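N-acetylmuramoyl-L-alanine amidase (PDB 4RN7) probably cleaves, as a zinc-dependent hydrolase, the amide bond between N-acetylmuramic acid and L-alanine in bacterial cell-wall peptidoglycan. Local coordinates at residues E158-I161 with K165-D168. Numbering follows the deposited sequence.
Sequences EQKI and KYQD
Tyr166 lays one face of its ring over the beginning of the Lys160 side chain, a compact example of how the short turn joining helix 155-161 to helix 164-185 is closed by one aromatic ring and one amide. CB of Lys160 stands 3.7 Å from the ring centroid and only 4° off its normal, a CH-pi contact. The extended aliphatic chain then runs out past the rim of the ring, CD coming to 4.0 Å from CE1 of Tyr166, and carries the ammonium end away. With CG anti to the backbone N (chi1 -175°), the tyrosine ring reaches across to the end of helix 155-161, where its CD2 lies 3.1 Å from the Lys160 carbonyl O.

Gln167 extends its amide to the last turn of that helix, in this amidase-domain fragment: NE2 donates to Ile161 O over 2.8 Å, nearly straight at 165° and in the carbonyl plane. The Ile161 side chain, about 11 Å from the zinc, packs on Leu31 of helix 28-44. The same NE2 bonds Gln34 OE1, while OE1 of Gln167 accepts from Lys38 NZ, both on helix 28-44. The buried amide is thus gripped at both ends, its rotation fixed, and one polar group ties three helices together.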
ATOM      1  N   GLU A 158       0.027 -10.129  13.011  1.00 31.52           N
ATOM      2  CA  GLU A 158      -0.525  -8.990  13.732  1.00 32.95           C
ATOM      3  C   GLU A 158       0.521  -8.396  14.691  1.00 30.60           C
ATOM      4  O   GLU A 158       0.646  -7.176  14.787  1.00 31.50           O
ATOM      5  CB  GLU A 158      -1.787  -9.404  14.485  1.00 30.23           C
ATOM      6  CG  GLU A 158      -2.302  -8.339  15.448  1.00 35.98           C
ATOM      7  CD  GLU A 158      -3.540  -8.774  16.198  1.00 51.58           C
ATOM      8  OE1 GLU A 158      -3.777  -9.996  16.298  1.00 51.22           O
ATOM      9  OE2 GLU A 158      -4.267  -7.889  16.692  1.00 54.06           O
ATOM     10  N   GLN A 159       1.302  -9.243  15.359  1.00 29.38           N
ATOM     11  CA  GLN A 159       2.319  -8.738  16.287  1.00 32.11           C
ATOM     12  C   GLN A 159       3.405  -7.933  15.578  1.00 33.78           C
ATOM     13  O   GLN A 159       4.011  -7.038  16.174  1.00 35.04           O
ATOM     14  CB  GLN A 159       2.953  -9.869  17.096  1.00 34.22           C
ATOM     15  CG  GLN A 159       2.023 -10.468  18.144  1.00 39.91           C
ATOM     16  CD  GLN A 159       1.485  -9.431  19.121  1.00 41.79           C
ATOM     17  OE1 GLN A 159       2.243  -8.657  19.710  1.00 40.97           O
ATOM     18  NE2 GLN A 159       0.176  -9.425  19.309  1.00 41.04           N
ATOM     19  N   LYS A 160       3.657  -8.263  14.312  1.00 29.35           N
ATOM     20  CA  LYS A 160       4.559  -7.455  13.484  1.00 29.20           C
ATOM     21  C   LYS A 160       3.889  -6.183  12.997  1.00 31.44           C
ATOM     22  O   LYS A 160       4.455  -5.106  13.117  1.00 30.24           O
ATOM     23  CB  LYS A 160       5.043  -8.261  12.274  1.00 30.64           C
ATOM     24  CG  LYS A 160       5.934  -9.444  12.650  1.00 31.05           C
ATOM     25  CD  LYS A 160       6.310 -10.234  11.413  1.00 35.15           C
ATOM     26  CE  LYS A 160       7.263 -11.371  11.750  1.00 38.41           C
ATOM     27  NZ  LYS A 160       6.691 -12.404  12.677  1.00 33.94           N
ATOM     28  N   ILE A 161       2.701  -6.324  12.417  1.00 28.02           N
ATOM     29  CA  ILE A 161       1.972  -5.194  11.832  1.00 24.13           C
ATOM     30  C   ILE A 161       1.775  -4.050  12.827  1.00 28.50           C
ATOM     31  O   ILE A 161       1.834  -2.873  12.447  1.00 31.09           O
ATOM     32  CB  ILE A 161       0.611  -5.656  11.276  1.00 23.54           C
ATOM     33  CG1 ILE A 161       0.823  -6.611  10.095  1.00 28.90           C
ATOM     34  CG2 ILE A 161      -0.218  -4.463  10.783  1.00 25.66           C
ATOM     35  CD1 ILE A 161      -0.414  -7.451   9.738  1.00 26.10           C
ATOM     36  N   LYS A 165       8.633  -0.363  14.788  1.00 44.66           N
ATOM     37  CA  LYS A 165       9.908  -0.539  14.110  1.00 45.25           C
ATOM     38  C   LYS A 165       9.696  -1.361  12.842  1.00 39.64           C
ATOM     39  O   LYS A 165      10.347  -1.134  11.824  1.00 42.32           O
ATOM     40  CB  LYS A 165      10.964  -1.144  15.057  1.00 46.07           C
ATOM     41  CG  LYS A 165      11.812  -0.062  15.767  1.00 57.81           C
ATOM     42  CD  LYS A 165      12.480  -0.561  17.047  1.00 62.15           C
ATOM     43  CE  LYS A 165      13.264   0.557  17.733  1.00 69.01           C
ATOM     44  NZ  LYS A 165      14.531   0.896  17.017  1.00 69.33           N
ATOM     45  N   TYR A 166       8.740  -2.280  12.896  1.00 35.21           N
ATOM     46  CA  TYR A 166       8.380  -3.065  11.734  1.00 35.29           C
ATOM     47  C   TYR A 166       7.680  -2.173  10.707  1.00 35.13           C
ATOM     48  O   TYR A 166       7.942  -2.266   9.510  1.00 31.59           O
ATOM     49  CB  TYR A 166       7.440  -4.184  12.141  1.00 37.88           C
ATOM     50  CG  TYR A 166       7.111  -5.105  11.012  1.00 36.23           C
ATOM     51  CD1 TYR A 166       8.015  -6.081  10.617  1.00 43.44           C
ATOM     52  CD2 TYR A 166       5.905  -5.002  10.330  1.00 39.96           C
ATOM     53  CE1 TYR A 166       7.730  -6.931   9.584  1.00 50.55           C
ATOM     54  CE2 TYR A 166       5.609  -5.861   9.287  1.00 52.51           C
ATOM     55  CZ  TYR A 166       6.526  -6.818   8.925  1.00 44.68           C
ATOM     56  OH  TYR A 166       6.265  -7.687   7.897  1.00 49.41           O
ATOM     57  N   GLN A 167       6.781  -1.318  11.168  1.00 34.73           N
ATOM     58  CA  GLN A 167       6.124  -0.403  10.241  1.00 31.96           C
ATOM     59  C   GLN A 167       7.157   0.496   9.567  1.00 34.49           C
ATOM     60  O   GLN A 167       7.035   0.814   8.387  1.00 32.23           O
ATOM     61  CB  GLN A 167       5.077   0.437  10.965  1.00 32.69           C
ATOM     62  CG  GLN A 167       3.817  -0.345  11.341  1.00 27.35           C
ATOM     63  CD  GLN A 167       2.824   0.540  12.070  1.00 33.17           C
ATOM     64  OE1 GLN A 167       3.030   1.744  12.183  1.00 36.12           O
ATOM     65  NE2 GLN A 167       1.752  -0.051  12.571  1.00 31.62           N
ATOM     66  N   ASP A 168       8.179   0.891  10.317  1.00 31.58           N
ATOM     67  CA  ASP A 168       9.211   1.773   9.785  1.00 32.60           C
ATOM     68  C   ASP A 168      10.040   1.093   8.692  1.00 34.24           C
ATOM     69  O   ASP A 168      10.324   1.685   7.652  1.00 39.48           O
ATOM     70  CB  ASP A 168      10.121   2.237  10.920  1.00 40.39           C
ATOM     71  CG  ASP A 168      11.123   3.264  10.471  1.00 53.90           C
ATOM     72  OD1 ASP A 168      10.717   4.422  10.252  1.00 55.20           O
ATOM     73  OD2 ASP A 168      12.316   2.916  10.345  1.00 56.41           O
TER